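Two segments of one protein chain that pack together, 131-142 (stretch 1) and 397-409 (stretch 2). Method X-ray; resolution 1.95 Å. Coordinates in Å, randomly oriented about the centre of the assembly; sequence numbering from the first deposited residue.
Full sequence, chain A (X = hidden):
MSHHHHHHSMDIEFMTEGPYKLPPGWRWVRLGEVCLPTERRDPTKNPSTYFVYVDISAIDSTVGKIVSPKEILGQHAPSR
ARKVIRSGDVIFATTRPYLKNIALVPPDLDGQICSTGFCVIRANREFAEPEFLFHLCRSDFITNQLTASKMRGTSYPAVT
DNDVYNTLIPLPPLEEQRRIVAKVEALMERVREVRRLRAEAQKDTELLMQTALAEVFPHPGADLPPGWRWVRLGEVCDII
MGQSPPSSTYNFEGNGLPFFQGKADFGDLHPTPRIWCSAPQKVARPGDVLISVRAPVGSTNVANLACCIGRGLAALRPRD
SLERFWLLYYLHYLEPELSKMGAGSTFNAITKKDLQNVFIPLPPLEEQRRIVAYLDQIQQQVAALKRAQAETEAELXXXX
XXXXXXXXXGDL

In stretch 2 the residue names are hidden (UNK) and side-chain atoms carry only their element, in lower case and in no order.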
ATOM      1  N   GLU A 131      18.164 -23.758  -4.392  1.00 15.51           N
ATOM      2  CA  GLU A 131      17.613 -22.587  -3.711  1.00 17.67           C
ATOM      3  C   GLU A 131      18.323 -21.315  -4.179  1.00 18.71           C
ATOM      4  O   GLU A 131      17.715 -20.229  -4.206  1.00 17.66           O
ATOM      5  CB  GLU A 131      17.763 -22.722  -2.185  1.00 19.26           C
ATOM      6  CG  GLU A 131      16.833 -23.764  -1.537  1.00 22.83           C
ATOM      7  CD  GLU A 131      17.231 -25.238  -1.791  1.00 39.59           C
ATOM      8  OE1 GLU A 131      16.391 -26.111  -1.463  1.00 31.27           O
ATOM      9  OE2 GLU A 131      18.354 -25.541  -2.302  1.00 23.93           O
ATOM     10  N   PHE A 132      19.605 -21.465  -4.509  1.00 16.01           N
ATOM     11  CA  PHE A 132      20.371 -20.328  -5.030  1.00 16.67           C
ATOM     12  C   PHE A 132      19.841 -19.955  -6.408  1.00 19.25           C
ATOM     13  O   PHE A 132      19.583 -18.781  -6.689  1.00 18.02           O
ATOM     14  CB  PHE A 132      21.881 -20.626  -5.055  1.00 17.70           C
ATOM     15  CG  PHE A 132      22.718 -19.429  -5.440  1.00 19.03           C
ATOM     16  CD1 PHE A 132      23.012 -18.451  -4.505  1.00 18.46           C
ATOM     17  CD2 PHE A 132      23.177 -19.277  -6.739  1.00 20.45           C
ATOM     18  CE1 PHE A 132      23.777 -17.339  -4.854  1.00 18.62           C
ATOM     19  CE2 PHE A 132      23.944 -18.168  -7.107  1.00 22.16           C
ATOM     20  CZ  PHE A 132      24.244 -17.201  -6.161  1.00 16.54           C
ATOM     21  N   LEU A 133      19.654 -20.943  -7.282  1.00 13.59           N
ATOM     22  CA  LEU A 133      19.028 -20.653  -8.590  1.00 13.67           C
ATOM     23  C   LEU A 133      17.639 -20.001  -8.468  1.00 15.71           C
ATOM     24  O   LEU A 133      17.279 -19.093  -9.234  1.00 17.74           O
ATOM     25  CB  LEU A 133      18.960 -21.909  -9.484  1.00 15.26           C
ATOM     26  CG  LEU A 133      20.314 -22.556  -9.820  1.00 15.94           C
ATOM     27  CD1 LEU A 133      20.105 -23.650 -10.856  1.00 17.60           C
ATOM     28  CD2 LEU A 133      21.300 -21.498 -10.392  1.00 16.92           C
ATOM     29  N   PHE A 134      16.835 -20.493  -7.531  1.00 19.50           N
ATOM     30  CA  PHE A 134      15.497 -19.933  -7.331  1.00 15.01           C
ATOM     31  C   PHE A 134      15.615 -18.431  -7.064  1.00 17.51           C
ATOM     32  O   PHE A 134      14.995 -17.613  -7.742  1.00 17.39           O
ATOM     33  CB  PHE A 134      14.853 -20.605  -6.105  1.00 14.59           C
ATOM     34  CG  PHE A 134      13.626 -19.893  -5.596  1.00 18.47           C
ATOM     35  CD1 PHE A 134      12.558 -19.611  -6.448  1.00 18.77           C
ATOM     36  CD2 PHE A 134      13.533 -19.513  -4.265  1.00 21.49           C
ATOM     37  CE1 PHE A 134      11.392 -18.968  -5.973  1.00 17.04           C
ATOM     38  CE2 PHE A 134      12.369 -18.853  -3.787  1.00 24.02           C
ATOM     39  CZ  PHE A 134      11.314 -18.574  -4.673  1.00 24.80           C
ATOM     40  N   HIS A 135      16.402 -18.065  -6.059  1.00 15.07           N
ATOM     41  CA  HIS A 135      16.491 -16.638  -5.703  1.00 16.95           C
ATOM     42  C   HIS A 135      17.120 -15.787  -6.789  1.00 17.99           C
ATOM     43  O   HIS A 135      16.672 -14.694  -7.088  1.00 18.70           O
ATOM     44  CB  HIS A 135      17.238 -16.467  -4.381  1.00 22.31           C
ATOM     45  CG  HIS A 135      16.436 -16.895  -3.206  1.00 17.47           C
ATOM     46  ND1 HIS A 135      15.320 -16.206  -2.789  1.00 17.44           N
ATOM     47  CD2 HIS A 135      16.591 -17.926  -2.336  1.00 20.50           C
ATOM     48  CE1 HIS A 135      14.806 -16.802  -1.726  1.00 25.04           C
ATOM     49  NE2 HIS A 135      15.562 -17.849  -1.430  1.00 20.77           N
ATOM     50  N   LEU A 136      18.143 -16.347  -7.426  1.00 19.27           N
ATOM     51  CA  LEU A 136      18.782 -15.709  -8.568  1.00 18.37           C
ATOM     52  C   LEU A 136      17.780 -15.448  -9.692  1.00 22.13           C
ATOM     53  O   LEU A 136      17.726 -14.344 -10.235  1.00 17.36           O
ATOM     54  CB  LEU A 136      19.937 -16.570  -9.085  1.00 22.90           C
ATOM     55  CG  LEU A 136      20.955 -15.868  -9.987  1.00 41.78           C
ATOM     56  CD1 LEU A 136      21.408 -14.555  -9.366  1.00 31.08           C
ATOM     57  CD2 LEU A 136      22.145 -16.774 -10.262  1.00 23.97           C
ATOM     58  N   CYS A 137      16.986 -16.459 -10.041  1.00 16.64           N
ATOM     59  CA  CYS A 137      16.005 -16.303 -11.104  1.00 17.31           C
ATOM     60  C   CYS A 137      14.897 -15.312 -10.808  1.00 16.21           C
ATOM     61  O   CYS A 137      14.241 -14.824 -11.727  1.00 20.84           O
ATOM     62  CB  CYS A 137      15.402 -17.655 -11.490  1.00 21.69           C
ATOM     63  SG  CYS A 137      16.609 -18.635 -12.378  1.00 27.78           S
ATOM     64  N   ARG A 138      14.660 -15.020  -9.532  1.00 17.47           N
ATOM     65  CA  ARG A 138      13.678 -13.986  -9.202  1.00 14.86           C
ATOM     66  C   ARG A 138      14.202 -12.559  -9.351  1.00 15.36           C
ATOM     67  O   ARG A 138      13.433 -11.594  -9.207  1.00 17.84           O
ATOM     68  CB  ARG A 138      13.153 -14.212  -7.778  1.00 20.13           C
ATOM     69  CG  ARG A 138      12.257 -15.435  -7.757  1.00 16.83           C
ATOM     70  CD  ARG A 138      11.444 -15.556  -6.526  1.00 26.38           C
ATOM     71  NE  ARG A 138      10.698 -14.355  -6.183  1.00 20.81           N
ATOM     72  CZ  ARG A 138       9.454 -14.081  -6.550  1.00 25.07           C
ATOM     73  NH1 ARG A 138       8.773 -14.905  -7.328  1.00 22.40           N
ATOM     74  NH2 ARG A 138       8.895 -12.963  -6.123  1.00 21.49           N
ATOM     75  N   SER A 139      15.488 -12.418  -9.619  1.00 19.17           N
ATOM     76  CA  SER A 139      16.041 -11.069  -9.703  1.00 24.04           C
ATOM     77  C   SER A 139      15.679 -10.386 -11.017  1.00 22.73           C
ATOM     78  O   SER A 139      15.633 -11.032 -12.068  1.00 18.87           O
ATOM     79  CB  SER A 139      17.561 -11.061  -9.581  1.00 23.58           C
ATOM     80  OG  SER A 139      18.028  -9.753  -9.895  1.00 24.90           O
ATOM     81  N   ASP A 140      15.459  -9.076 -10.954  1.00 20.82           N
ATOM     82  CA  ASP A 140      15.360  -8.235 -12.167  1.00 20.71           C
ATOM     83  C   ASP A 140      16.605  -8.393 -13.072  1.00 21.79           C
ATOM     84  O   ASP A 140      16.518  -8.222 -14.281  1.00 22.88           O
ATOM     85  CB  ASP A 140      15.235  -6.748 -11.788  1.00 19.82           C
ATOM     86  CG  ASP A 140      13.899  -6.392 -11.158  1.00 31.14           C
ATOM     87  OD1 ASP A 140      12.972  -7.239 -11.111  1.00 23.70           O
ATOM     88  OD2 ASP A 140      13.771  -5.233 -10.693  1.00 23.52           O
ATOM     89  N   PHE A 141      17.746  -8.727 -12.489  1.00 19.13           N
ATOM     90  CA  PHE A 141      18.967  -8.905 -13.285  1.00 22.58           C
ATOM     91  C   PHE A 141      18.746  -9.938 -14.401  1.00 23.84           C
ATOM     92  O   PHE A 141      19.334  -9.833 -15.495  1.00 19.61           O
ATOM     93  CB  PHE A 141      20.152  -9.322 -12.401  1.00 22.47           C
ATOM     94  CG  PHE A 141      21.438  -9.446 -13.158  1.00 25.88           C
ATOM     95  CD1 PHE A 141      22.132  -8.309 -13.557  1.00 29.61           C
ATOM     96  CD2 PHE A 141      21.943 -10.691 -13.500  1.00 25.82           C
ATOM     97  CE1 PHE A 141      23.324  -8.417 -14.268  1.00 33.73           C
ATOM     98  CE2 PHE A 141      23.127 -10.800 -14.210  1.00 28.33           C
ATOM     99  CZ  PHE A 141      23.811  -9.660 -14.600  1.00 21.06           C
ATOM    100  N   ILE A 142      17.907 -10.940 -14.122  1.00 24.36           N
ATOM    101  CA  ILE A 142      17.579 -11.982 -15.109  1.00 24.31           C
ATOM    102  C   ILE A 142      16.520 -11.529 -16.100  1.00 28.74           C
ATOM    103  O   ILE A 142      16.718 -11.620 -17.310  1.00 24.74           O
ATOM    104  CB  ILE A 142      17.091 -13.285 -14.422  1.00 26.34           C
ATOM    105  CG1 ILE A 142      18.229 -13.936 -13.638  1.00 25.50           C
ATOM    106  CG2 ILE A 142      16.488 -14.261 -15.447  1.00 24.48           C
ATOM    107  CD1 ILE A 142      19.555 -14.026 -14.357  1.00 27.01           C
ATOM    108  N   UNK A 397       7.659  -7.399  -3.365  1.00 20.82           N
ATOM    109  CA  UNK A 397       8.439  -7.670  -4.567  1.00 21.28           C
ATOM    110  C   UNK A 397       9.642  -6.725  -4.702  1.00 26.41           C
ATOM    111  O   UNK A 397      10.732  -7.135  -5.084  1.00 21.13           O
ATOM    112  c   UNK A 397       5.834  -8.759  -7.254  1.00 32.51           C
ATOM    113  c   UNK A 397       5.253 -10.074  -7.736  1.00 30.70           C
ATOM    114  c   UNK A 397       7.542  -7.631  -5.806  1.00 24.61           C
ATOM    115  n   UNK A 397       4.410  -9.865  -8.936  1.00 39.39           N
ATOM    116  c   UNK A 397       6.801  -8.949  -6.069  1.00 27.26           C
ATOM    117  N   UNK A 398       9.444  -5.452  -4.396  1.00 22.37           N
ATOM    118  CA  UNK A 398      10.528  -4.479  -4.561  1.00 19.07           C
ATOM    119  C   UNK A 398      11.574  -4.520  -3.431  1.00 16.18           C
ATOM    120  O   UNK A 398      12.768  -4.255  -3.651  1.00 18.98           O
ATOM    121  c   UNK A 398       9.956  -3.072  -4.718  1.00 23.73           C
ATOM    122  c   UNK A 398       9.708  -3.463  -7.275  1.00 23.62           C
ATOM    123  n   UNK A 398      11.599  -4.417  -9.144  1.00 23.51           N
ATOM    124  n   UNK A 398      13.136  -2.851  -8.453  1.00 26.79           N
ATOM    125  n   UNK A 398      11.049  -2.920  -7.479  1.00 24.74           N
ATOM    126  c   UNK A 398       9.056  -2.931  -5.975  1.00 25.18           C
ATOM    127  c   UNK A 398      11.931  -3.404  -8.353  1.00 27.59           C
ATOM    128  N   UNK A 399      11.130  -4.819  -2.219  1.00 21.44           N
ATOM    129  CA  UNK A 399      12.091  -5.044  -1.146  1.00 17.46           C
ATOM    130  C   UNK A 399      12.869  -6.316  -1.407  1.00 18.89           C
ATOM    131  O   UNK A 399      14.060  -6.386  -1.116  1.00 17.29           O
ATOM    132  c   UNK A 399      11.259  -2.659   0.473  1.00 29.64           C
ATOM    133  c   UNK A 399      10.338  -4.139   2.266  1.00 29.12           C
ATOM    134  c   UNK A 399      10.607  -3.967   0.749  1.00 34.54           C
ATOM    135  c   UNK A 399      11.406  -5.160   0.222  1.00 17.19           C
ATOM    136  N   UNK A 400      12.191  -7.343  -1.923  1.00 19.01           N
ATOM    137  CA  UNK A 400      12.906  -8.553  -2.336  1.00 20.80           C
ATOM    138  C   UNK A 400      14.048  -8.180  -3.287  1.00 21.06           C
ATOM    139  O   UNK A 400      15.183  -8.649  -3.141  1.00 16.90           O
ATOM    140  c   UNK A 400      11.757 -11.752  -4.324  1.00 21.95           C
ATOM    141  o   UNK A 400      10.708 -11.309  -4.858  1.00 22.13           O
ATOM    142  c   UNK A 400      11.970  -9.548  -3.033  1.00 22.65           C
ATOM    143  c   UNK A 400      12.710 -10.770  -3.612  1.00 19.29           C
ATOM    144  o   UNK A 400      12.065 -12.962  -4.354  1.00 22.75           O
ATOM    145  N   UNK A 401      13.739  -7.362  -4.295  1.00 18.14           N
ATOM    146  CA  UNK A 401      14.743  -6.971  -5.278  1.00 18.67           C
ATOM    147  C   UNK A 401      15.934  -6.250  -4.642  1.00 20.18           C
ATOM    148  O   UNK A 401      17.079  -6.490  -5.003  1.00 18.56           O
ATOM    149  n   UNK A 401      16.876  -7.152  -8.365  1.00 30.77           N
ATOM    150  c   UNK A 401      14.112  -6.082  -6.362  1.00 20.19           C
ATOM    151  c   UNK A 401      15.568  -7.067  -8.150  1.00 32.46           C
ATOM    152  c   UNK A 401      15.068  -5.800  -7.472  1.00 33.08           C
ATOM    153  o   UNK A 401      14.779  -7.949  -8.483  1.00 19.35           O
ATOM    154  N   UNK A 402      15.672  -5.371  -3.678  1.00 19.32           N
ATOM    155  CA  UNK A 402      16.779  -4.667  -3.041  1.00 21.99           C
ATOM    156  C   UNK A 402      17.677  -5.651  -2.273  1.00 18.62           C
ATOM    157  O   UNK A 402      18.900  -5.540  -2.296  1.00 19.88           O
ATOM    158  c   UNK A 402      16.256  -3.558  -2.127  1.00 16.83           C
ATOM    159  N   UNK A 403      17.077  -6.656  -1.655  1.00 16.98           N
ATOM    160  CA  UNK A 403      17.870  -7.727  -1.007  1.00 16.04           C
ATOM    161  C   UNK A 403      18.704  -8.548  -2.014  1.00 18.67           C
ATOM    162  O   UNK A 403      19.898  -8.809  -1.805  1.00 21.75           O
ATOM    163  c   UNK A 403      16.330  -7.862   1.004  1.00 18.90           C
ATOM    164  c   UNK A 403      15.152  -8.571   1.682  1.00 18.81           C
ATOM    165  c   UNK A 403      17.701  -9.859   0.357  1.00 17.10           C
ATOM    166  c   UNK A 403      16.940  -8.654  -0.168  1.00 16.72           C
ATOM    167  N   UNK A 404      18.079  -8.938  -3.117  1.00 20.52           N
ATOM    168  CA  UNK A 404      18.765  -9.757  -4.105  1.00 18.79           C
ATOM    169  C   UNK A 404      19.946  -8.991  -4.703  1.00 18.91           C
ATOM    170  O   UNK A 404      20.997  -9.574  -4.985  1.00 17.95           O
ATOM    171  c   UNK A 404      17.187 -12.341  -3.995  1.00 20.92           C
ATOM    172  c   UNK A 404      17.803 -10.191  -5.208  1.00 16.78           C
ATOM    173  c   UNK A 404      15.808 -11.489  -5.959  1.00 17.75           C
ATOM    174  c   UNK A 404      16.638 -11.084  -4.719  1.00 18.17           C
ATOM    175  N   UNK A 405      19.778  -7.689  -4.898  1.00 18.28           N
ATOM    176  CA  UNK A 405      20.864  -6.887  -5.475  1.00 22.43           C
ATOM    177  C   UNK A 405      22.101  -6.937  -4.591  1.00 22.25           C
ATOM    178  O   UNK A 405      23.232  -7.098  -5.075  1.00 23.96           O
ATOM    179  o   UNK A 405      18.849  -4.228  -6.987  1.00 37.83           O
ATOM    180  o   UNK A 405      19.481  -6.192  -7.736  1.00 30.34           O
ATOM    181  c   UNK A 405      20.426  -5.431  -5.682  1.00 21.78           C
ATOM    182  c   UNK A 405      19.524  -5.268  -6.887  1.00 36.57           C
ATOM    183  N   UNK A 406      21.887  -6.819  -3.293  1.00 24.31           N
ATOM    184  CA  UNK A 406      22.995  -6.984  -2.337  1.00 27.84           C
ATOM    185  C   UNK A 406      23.579  -8.406  -2.366  1.00 22.46           C
ATOM    186  O   UNK A 406      24.797  -8.599  -2.359  1.00 23.80           O
ATOM    187  c   UNK A 406      20.652  -3.986   1.057  1.00 36.99           C
ATOM    188  c   UNK A 406      21.962  -5.313  -0.681  1.00 33.68           C
ATOM    189  c   UNK A 406      21.600  -5.160   0.797  1.00 45.65           C
ATOM    190  n   UNK A 406      20.800  -3.537   2.459  1.00 63.83           N
ATOM    191  c   UNK A 406      22.515  -6.699  -0.914  1.00 27.61           C
ATOM    192  N   UNK A 407      22.697  -9.400  -2.393  1.00 21.33           N
ATOM    193  CA  UNK A 407      23.122 -10.793  -2.368  1.00 23.38           C
ATOM    194  C   UNK A 407      24.038 -11.097  -3.544  1.00 24.38           C
ATOM    195  O   UNK A 407      25.075 -11.730  -3.379  1.00 22.56           O
ATOM    196  c   UNK A 407      21.910 -11.725  -2.393  1.00 20.83           C
ATOM    197  N   UNK A 408      23.670 -10.640  -4.739  1.00 20.34           N
ATOM    198  CA  UNK A 408      24.350 -11.147  -5.918  1.00 21.10           C
ATOM    199  C   UNK A 408      25.541 -10.299  -6.334  1.00 20.20           C
ATOM    200  O   UNK A 408      26.160 -10.558  -7.355  1.00 21.08           O
ATOM    201  c   UNK A 408      23.353 -11.394  -7.051  1.00 21.27           C
ATOM    202  c   UNK A 408      20.288 -14.189  -5.906  1.00 22.71           C
ATOM    203  c   UNK A 408      19.941 -12.987  -6.512  1.00 19.48           C
ATOM    204  c   UNK A 408      22.610 -13.569  -6.051  1.00 20.93           C
ATOM    205  c   UNK A 408      22.272 -12.370  -6.659  1.00 20.05           C
ATOM    206  c   UNK A 408      21.638 -14.487  -5.685  1.00 20.38           C
ATOM    207  c   UNK A 408      20.928 -12.085  -6.881  1.00 22.63           C
ATOM    208  N   UNK A 409      25.870  -9.333  -5.484  1.00 24.10           N
ATOM    209  CA  UNK A 409      27.071  -8.505  -5.632  1.00 26.42           C
ATOM    210  C   UNK A 409      28.082  -8.943  -4.555  1.00 34.97           C
ATOM    211  O   UNK A 409      29.206  -8.460  -4.496  1.00 30.09           O
ATOM    212  c   UNK A 409      27.588  -6.013  -6.005  1.00 74.25           C
ATOM    213  c   UNK A 409      26.300  -4.762  -8.800  1.00 66.18           C
ATOM    214  c   UNK A 409      26.676  -7.045  -5.407  1.00 30.57           C
ATOM    215  c   UNK A 409      26.781  -4.777  -6.374  1.00 71.67           C
ATOM    216  n   UNK A 409      25.460  -5.048  -9.789  1.00 52.23           N
ATOM    217  n   UNK A 409      27.486  -4.199  -9.066  1.00 38.45           N
ATOM    218  n   UNK A 409      25.945  -5.034  -7.546  1.00 83.88           N
TER
HETATM  219  O   HOH W   1      20.154  -8.916  -8.296  1.00 25.10           O
HETATM  220  O   HOH W   2      15.758  -3.503 -10.042  1.00 44.40           O

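Position 397 carries four carbons in a row ending in nitrogen, an extended chain whose nearest approach to stretch 1 is 4.5 Å; an unbranched chain with a terminal amine is Lys397. Position 398 has three carbons, a nitrogen, then a carbon bearing two more nitrogens, a guanidinium, and one terminal nitrogen lies 2.8 Å from Asp140 OD2; this is Arg398. Its CA-to-CB bond points away, yet the chain curls back (chi1 to chi3 all m), and Arg398 NH1 makes the short contact, a salt bridge with an N-H...O angle of 165°; NH2 adds a weak hydrogen bond to the same oxygen.

At 399, four carbons forked at the second, out of reach of stretch 1, give Leu399. Position 400 has three carbons, the last holding two oxygens. Both oxygens face the guanidinium of Arg138, as a carboxylate would: Glu400, with Arg138 NE to Glu400 OE2 at 2.7 Å and Arg138 NH2 to Glu400 OE1 at 2.8 Å, a two-pronged salt bridge.

Position 401 has the same carbon count, but its third carbon holds one oxygen and one nitrogen, an amide. The oxygen is 2.8 Å from Asp140 N and the nitrogen 3.2 Å from Ser139 OG: Gln401. Each end suits its partner. Gln401 OE1 accepts from Asp140 N, while Gln401 NE2 donates to Ser139 OG, nearly linear at 177°.

A single carbon at 402, out of reach, is Ala402. Four carbons at 403, forked at the first with one arm two carbons long and also out of reach, are Ile403. At 404, four carbons are forked at the second; the CA-to-CB bond points toward stretch 1, and one terminal carbon lies 3.5 Å from His135 O and 3.8 Å from Ser139 CA; this is Leu404, and the carbon is CD1.

Position 405 has two carbons with two oxygens on the second, and one oxygen is held to Ser139 OG through a water: Asp405. The water donates to Asp405 OD1 at 2.9 Å and its oxygen lies 2.8 Å from Ser139 OG. Position 406, four carbons ending in nitrogen and out of reach, is Lys406; 407, one carbon, is Ala407.

Position 408 has one carbon and a six-carbon ring, with no oxygen. Leu136 CD1 sits over the ring face, 3.3 Å from the centroid and 3° off the normal, and the ring edge meets the face of Phe132 with planes at 88°: Phe408. Position 409 has a second guanidinium, beyond contact range: Arg409.

The contact thus combines apolar packing with polar matching. Phe408, which has the largest area covered by the other stretch, and Leu404 pack against stretch 1, while Gln401 reads the turn at Ser139 and Asp140, and two salt bridges of opposite polarity add charge pairing.

Stretch 2 397-409: KRLEQAILDKAFR
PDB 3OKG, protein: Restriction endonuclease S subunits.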